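Local coordinates for protein CG14216 (Drosophila melanogaster, PDB 3OMX) that probably removes phosphate from serine and threonine residues of the C-terminal domain of RNA polymerase II, acting in RNA processing and termination, at residues R30-G35 with C90-Q95; L133-V138 with R179-L184. All coordinates share one frame; numbering follows the deposited sequence.

Contact 1: residues R30-G35 with C90-Q95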
loop_
_atom_site.group_PDB
_atom_site.type_symbol
_atom_site.label_atom_id
_atom_site.label_comp_id
_atom_site.label_asym_id
_atom_site.label_seq_id
_atom_site.Cartn_x
_atom_site.Cartn_y
_atom_site.Cartn_z
ATOM N N ARG A 30 2.284 7.945 1.177
ATOM C CA ARG A 30 1.549 7.908 -0.097
ATOM C C ARG A 30 1.300 6.422 -0.269
ATOM O O ARG A 30 1.933 5.559 0.380
ATOM C CB ARG A 30 2.400 8.527 -1.288
ATOM C CG ARG A 30 3.001 9.887 -0.883
ATOM C CD ARG A 30 3.882 10.828 -1.909
ATOM N NE ARG A 30 2.867 11.293 -2.788
ATOM C CZ ARG A 30 2.470 12.546 -2.995
ATOM N NH1 ARG A 30 3.100 13.579 -2.480
ATOM N NH2 ARG A 30 1.481 12.701 -3.816
ATOM N N SER A 31 0.319 6.117 -1.093
ATOM C CA SER A 31 0.013 4.794 -1.266
ATOM C C SER A 31 -0.169 4.521 -2.793
ATOM O O SER A 31 -0.479 5.443 -3.475
ATOM C CB SER A 31 -1.202 4.497 -0.438
ATOM O OG SER A 31 -2.306 5.109 -1.020
ATOM N N TYR A 32 0.011 3.233 -3.282
ATOM C CA TYR A 32 -0.019 2.784 -4.695
ATOM C C TYR A 32 -0.461 1.307 -4.855
ATOM O O TYR A 32 -0.612 0.624 -3.874
ATOM C CB TYR A 32 1.344 2.927 -5.385
ATOM C CG TYR A 32 1.939 4.308 -5.301
ATOM C CD1 TYR A 32 2.754 4.627 -4.257
ATOM C CD2 TYR A 32 1.687 5.302 -6.313
ATOM C CE1 TYR A 32 3.267 5.936 -4.119
ATOM C CE2 TYR A 32 2.194 6.563 -6.223
ATOM C CZ TYR A 32 2.961 6.895 -5.096
ATOM O OH TYR A 32 3.538 8.087 -4.891
ATOM N N GLY A 33 -0.654 0.913 -6.121
ATOM C CA GLY A 33 -1.186 -0.334 -6.627
ATOM C C GLY A 33 -0.123 -0.724 -7.628
ATOM O O GLY A 33 0.620 0.135 -8.210
ATOM N N THR A 34 0.103 -2.023 -7.710
ATOM C CA THR A 34 1.081 -2.536 -8.636
ATOM C C THR A 34 0.338 -3.305 -9.728
ATOM O O THR A 34 0.932 -3.797 -10.642
ATOM C CB THR A 34 2.094 -3.520 -7.999
ATOM O OG1 THR A 34 1.432 -4.620 -7.247
ATOM C CG2 THR A 34 3.306 -2.905 -7.443
ATOM N N GLY A 35 -0.922 -3.468 -9.642
ATOM C CA GLY A 35 -1.616 -4.165 -10.741
ATOM C C GLY A 35 -1.601 -3.329 -12.049
ATOM O O GLY A 35 -1.054 -2.192 -12.123
ATOM N N CYS A 90 -7.695 9.678 -6.457
ATOM C CA CYS A 90 -7.783 8.450 -7.270
ATOM C C CYS A 90 -6.719 7.348 -6.987
ATOM O O CYS A 90 -5.595 7.644 -6.535
ATOM C CB CYS A 90 -7.719 8.867 -8.737
ATOM S SG CYS A 90 -6.125 9.597 -9.164
ATOM N N PRO A 91 -7.037 6.080 -7.334
ATOM C CA PRO A 91 -5.944 5.111 -7.167
ATOM C C PRO A 91 -4.747 5.488 -8.046
ATOM O O PRO A 91 -4.910 5.932 -9.162
ATOM C CB PRO A 91 -6.536 3.825 -7.566
ATOM C CG PRO A 91 -8.031 4.027 -7.773
ATOM C CD PRO A 91 -8.337 5.494 -7.604
ATOM N N GLU A 92 -3.552 5.378 -7.508
ATOM C CA GLU A 92 -2.328 5.600 -8.230
ATOM C C GLU A 92 -1.436 4.358 -8.436
ATOM O O GLU A 92 -1.354 3.450 -7.585
ATOM C CB GLU A 92 -1.516 6.597 -7.433
ATOM C CG GLU A 92 -2.059 8.010 -7.304
ATOM C CD GLU A 92 -1.195 8.777 -6.314
ATOM O OE1 GLU A 92 -1.245 8.554 -4.989
ATOM O OE2 GLU A 92 -0.354 9.541 -6.880
ATOM N N ARG A 93 -0.652 4.341 -9.498
ATOM C CA ARG A 93 -0.025 3.126 -9.831
ATOM C C ARG A 93 1.468 3.246 -9.679
ATOM O O ARG A 93 2.057 4.173 -10.177
ATOM C CB ARG A 93 -0.478 2.615 -11.163
ATOM C CG ARG A 93 0.408 1.568 -11.703
ATOM C CD ARG A 93 -0.237 0.612 -12.858
ATOM N NE ARG A 93 0.916 0.628 -13.703
ATOM C CZ ARG A 93 1.611 -0.357 -14.238
ATOM N NH1 ARG A 93 1.242 -1.597 -14.205
ATOM N NH2 ARG A 93 2.739 -0.007 -14.830
ATOM N N PHE A 94 2.060 2.269 -8.967
ATOM C CA PHE A 94 3.360 2.455 -8.411
ATOM C C PHE A 94 4.394 2.535 -9.516
ATOM O O PHE A 94 5.396 3.226 -9.404
ATOM C CB PHE A 94 3.709 1.305 -7.415
ATOM C CG PHE A 94 5.105 1.361 -7.007
ATOM C CD1 PHE A 94 5.504 2.274 -6.073
ATOM C CD2 PHE A 94 6.064 0.644 -7.696
ATOM C CE1 PHE A 94 6.801 2.441 -5.736
ATOM C CE2 PHE A 94 7.426 0.851 -7.432
ATOM C CZ PHE A 94 7.810 1.752 -6.408
ATOM N N GLN A 95 4.214 1.742 -10.551
ATOM C CA GLN A 95 5.197 1.750 -11.596
ATOM C C GLN A 95 5.200 3.063 -12.416
ATOM O O GLN A 95 6.196 3.362 -13.065
ATOM C CB GLN A 95 5.119 0.471 -12.519
ATOM C CG GLN A 95 5.216 -0.851 -11.727
ATOM C CD GLN A 95 3.859 -1.337 -11.218
ATOM O OE1 GLN A 95 3.550 -2.492 -11.391
ATOM N NE2 GLN A 95 3.050 -0.465 -10.602
HETATM O O HOH W 1 -0.731 8.595 -2.568
#
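Gly-33 and Arg-93 form a single beta bridge, CA to CA 4.9 Å, where loop residues 90-95 meet the late part of strand 28-33; the touching parts run at 63° to each other. Phe-94 N gives a nearly straight bond to Gly-33 O (2.7 Å, 165° at the hydrogen), while Gly-33 N reaches Glu-92 O only in a weak, bent one. The rings of Tyr-32 and Phe-94 make an offset edge-to-face pair, centroids 5.9 Å apart, with the edge of Phe-94 toward the face of Tyr-32. Tyr-32 CB and Phe-94 CB touch at 3.5 Å. Arg-93, its CG anti to the backbone N (chi1 164°), reaches Gly-35, where NH1 bonds Gly-35 O at 3.2 Å from above the carbonyl plane. Glu-92 lays CB against Tyr-32 CD2 (3.6 Å); its OE1 takes a water that also accepts from Ser-31 N, and forms a salt bridge with Lys-88. The Tyr-32 hydroxyl pairs with Thr-97. An isolated bridge thus fastens the loop to the edge strand 28-33 of the central sheet, with Val-7 of strand 3-8 and Val-115 of helix 109-120 packing on both Thr-34 and Phe-94.

Contact 2: residues L133-V138 with R179-L184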
loop_
_atom_site.group_PDB
_atom_site.type_symbol
_atom_site.label_atom_id
_atom_site.label_comp_id
_atom_site.label_asym_id
_atom_site.label_seq_id
_atom_site.Cartn_x
_atom_site.Cartn_y
_atom_site.Cartn_z
ATOM N N LEU A 133 10.141 -3.304 2.118
ATOM C CA LEU A 133 9.766 -4.206 3.158
ATOM C C LEU A 133 8.448 -4.834 2.826
ATOM O O LEU A 133 7.543 -4.145 2.433
ATOM C CB LEU A 133 9.562 -3.494 4.547
ATOM C CG LEU A 133 10.825 -2.770 4.971
ATOM C CD1 LEU A 133 10.686 -1.868 6.169
ATOM C CD2 LEU A 133 12.074 -3.647 5.086
ATOM N N ASN A 134 8.323 -6.157 2.980
ATOM C CA ASN A 134 7.034 -6.766 2.834
ATOM C C ASN A 134 6.498 -7.155 4.213
ATOM O O ASN A 134 7.126 -7.879 4.987
ATOM C CB ASN A 134 7.169 -8.036 1.979
ATOM C CG ASN A 134 5.832 -8.658 1.638
ATOM O OD1 ASN A 134 5.087 -8.084 0.857
ATOM N ND2 ASN A 134 5.477 -9.806 2.276
ATOM N N VAL A 135 5.285 -6.756 4.458
ATOM C CA VAL A 135 4.612 -7.131 5.619
ATOM C C VAL A 135 3.268 -7.720 5.138
ATOM O O VAL A 135 2.397 -6.948 4.644
ATOM C CB VAL A 135 4.267 -5.919 6.496
ATOM C CG1 VAL A 135 3.390 -6.435 7.624
ATOM C CG2 VAL A 135 5.567 -5.149 7.030
ATOM N N ASP A 136 3.083 -9.037 5.289
ATOM C CA ASP A 136 1.876 -9.689 4.769
ATOM C C ASP A 136 0.610 -9.234 5.424
ATOM O O ASP A 136 0.444 -9.302 6.611
ATOM C CB ASP A 136 1.903 -11.256 4.890
ATOM C CG ASP A 136 2.948 -11.962 3.937
ATOM O OD1 ASP A 136 3.031 -11.754 2.666
ATOM O OD2 ASP A 136 3.705 -12.815 4.502
ATOM N N VAL A 137 -0.362 -8.833 4.620
ATOM C CA VAL A 137 -1.663 -8.599 5.132
ATOM C C VAL A 137 -2.707 -9.185 4.223
ATOM O O VAL A 137 -2.595 -9.124 2.986
ATOM C CB VAL A 137 -1.926 -7.111 5.587
ATOM C CG1 VAL A 137 -0.755 -6.194 5.412
ATOM C CG2 VAL A 137 -3.208 -6.588 5.115
ATOM N N VAL A 138 -3.719 -9.794 4.833
ATOM C CA VAL A 138 -4.707 -10.444 4.035
ATOM C C VAL A 138 -5.710 -9.414 3.471
ATOM O O VAL A 138 -6.035 -8.378 4.083
ATOM C CB VAL A 138 -5.348 -11.540 4.869
ATOM C CG1 VAL A 138 -6.540 -12.118 4.167
ATOM C CG2 VAL A 138 -4.326 -12.719 5.162
ATOM N N ARG A 179 6.707 -9.646 16.812
ATOM C CA ARG A 179 5.377 -9.707 16.207
ATOM C C ARG A 179 5.183 -11.094 15.591
ATOM O O ARG A 179 4.110 -11.390 15.124
ATOM C CB ARG A 179 5.194 -8.633 15.113
ATOM C CG ARG A 179 4.990 -7.203 15.597
ATOM C CD ARG A 179 3.572 -7.070 15.936
ATOM N NE ARG A 179 3.140 -5.683 16.171
ATOM C CZ ARG A 179 1.861 -5.376 16.414
ATOM N NH1 ARG A 179 0.959 -6.333 16.387
ATOM N NH2 ARG A 179 1.491 -4.128 16.568
ATOM N N LYS A 180 6.245 -11.884 15.581
ATOM C CA LYS A 180 6.278 -13.239 15.045
ATOM C C LYS A 180 5.954 -13.365 13.590
ATOM O O LYS A 180 5.081 -14.102 13.223
ATOM C CB LYS A 180 5.473 -14.235 15.875
ATOM C CG LYS A 180 6.276 -14.670 17.161
ATOM C CD LYS A 180 5.584 -14.063 18.362
ATOM C CE LYS A 180 6.574 -13.246 19.367
ATOM N NZ LYS A 180 7.748 -14.009 20.112
ATOM N N ARG A 181 6.717 -12.625 12.777
ATOM C CA ARG A 181 6.442 -12.416 11.374
ATOM C C ARG A 181 7.716 -12.433 10.596
ATOM O O ARG A 181 8.805 -12.217 11.129
ATOM C CB ARG A 181 5.768 -11.030 11.216
ATOM C CG ARG A 181 4.311 -11.217 11.654
ATOM C CD ARG A 181 3.656 -9.854 11.745
ATOM N NE ARG A 181 3.343 -9.666 10.373
ATOM C CZ ARG A 181 2.125 -9.634 9.863
ATOM N NH1 ARG A 181 1.039 -9.590 10.633
ATOM N NH2 ARG A 181 2.052 -9.582 8.558
ATOM N N VAL A 182 7.564 -12.670 9.308
ATOM C CA VAL A 182 8.646 -12.546 8.422
ATOM C C VAL A 182 8.557 -11.208 7.654
ATOM O O VAL A 182 7.511 -10.911 7.035
ATOM C CB VAL A 182 8.711 -13.773 7.512
ATOM C CG1 VAL A 182 9.884 -13.705 6.596
ATOM C CG2 VAL A 182 8.775 -15.168 8.473
ATOM N N ILE A 183 9.609 -10.384 7.751
ATOM C CA ILE A 183 9.631 -9.115 6.958
ATOM C C ILE A 183 10.628 -9.271 5.815
ATOM O O ILE A 183 11.779 -9.363 6.094
ATOM C CB ILE A 183 10.063 -7.963 7.749
ATOM C CG1 ILE A 183 9.214 -7.768 9.033
ATOM C CG2 ILE A 183 9.936 -6.690 6.901
ATOM C CD1 ILE A 183 7.650 -7.633 8.742
ATOM N N LEU A 184 10.227 -9.489 4.564
ATOM C CA LEU A 184 11.244 -9.424 3.512
ATOM C C LEU A 184 11.853 -8.041 3.332
ATOM O O LEU A 184 11.146 -7.027 3.552
ATOM C CB LEU A 184 10.671 -9.897 2.183
ATOM C CG LEU A 184 10.079 -11.297 2.108
ATOM C CD1 LEU A 184 9.413 -11.478 0.727
ATOM C CD2 LEU A 184 11.059 -12.404 2.489
HETATM O O HOH W 2 4.980 -10.679 7.156
HETATM O O HOH W 3 -1.292 -8.518 9.142
#
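Arg-181 is the first residue of 179-184 to touch 133-138, just after Lys-180 leaves the helix 164-179 with positive phi. Its chain is extended to CD and then bends (chi3 82°), which brings the guanidinium edge to the backbone of Asp-136. Arg-181 NH2 donates to Asp-136 O in the carbonyl plane, on a lone pair, with the oxygen only 4° out of the guanidinium plane; the modelled length of 2.5 Å is doubtful. A water linking Arg-181 NH1 to the same oxygen gives it a second donor. Val-135 crosses the arginine at about a right angle, Val-135 CG1 coming within 3.5 Å of Arg-181 NH2. With an alanine here, Asp-136 O is likely to lose its direct donor, and the water now held by NH1 one of its partners. At Val-182 the contact passes through water: one molecule donates to Val-182 O and accepts from Asp-136 N.

Ile-183 brings apolar groups inward. Ile-183 CD1 meets Val-135 CG2 at 3.7 Å, the two side chains lying side by side; Ile-183 CG2 rests on Leu-133 CB at 4.0 Å. Ile-172 of helix 164-179 touches both Leu-133 and Ile-183. The Ile-183 CA also points its hydrogen at Asn-134 O, 3.4 Å away. Leu-184 closes the segment: its carbonyl oxygen accepts from Asn-134 N at 3.0 Å, and its CB faces Asn-134 CB, beside Tyr-112 of helix 109-120.

The chemistry thus divides along the chain. Near Leu-184, backbone bonding and aliphatic contacts join the incoming strand 184-189 antiparallel to strand 129-134; near Arg-181, a side chain and two waters make the link. Arg-181 meets Asp-136 through its neutral backbone carbonyl; Arg-181 NH2 and Asp-136 OD2 are 5.4 Å apart, so no salt bridge forms between them.

Overall arrangement
Contacts 1 and 2 work on opposite edges of the same five-stranded sheet, whose order is 28-33, 3-8, 103-106, 129-134, 184-189. Contact 1 bridges a loop to the outer strand 28-33; contact 2 brings in the antiparallel strand 184-189. Their centres are 20 Å apart and their nearest atoms about 10 Å apart, so they do not touch. The vanadate is held by residues 8-14, before both contacts in the chain, and by Asp-139, just past 133-138. Gly-33 lies about 7 Å and the side chain of Asn-134 about 11 Å from the vanadate. Ser-31 bonds the vanadate-pocket residue Asn-11, and Val-137 O accepts from Arg-14, so each contact has a second-shell link to the pocket.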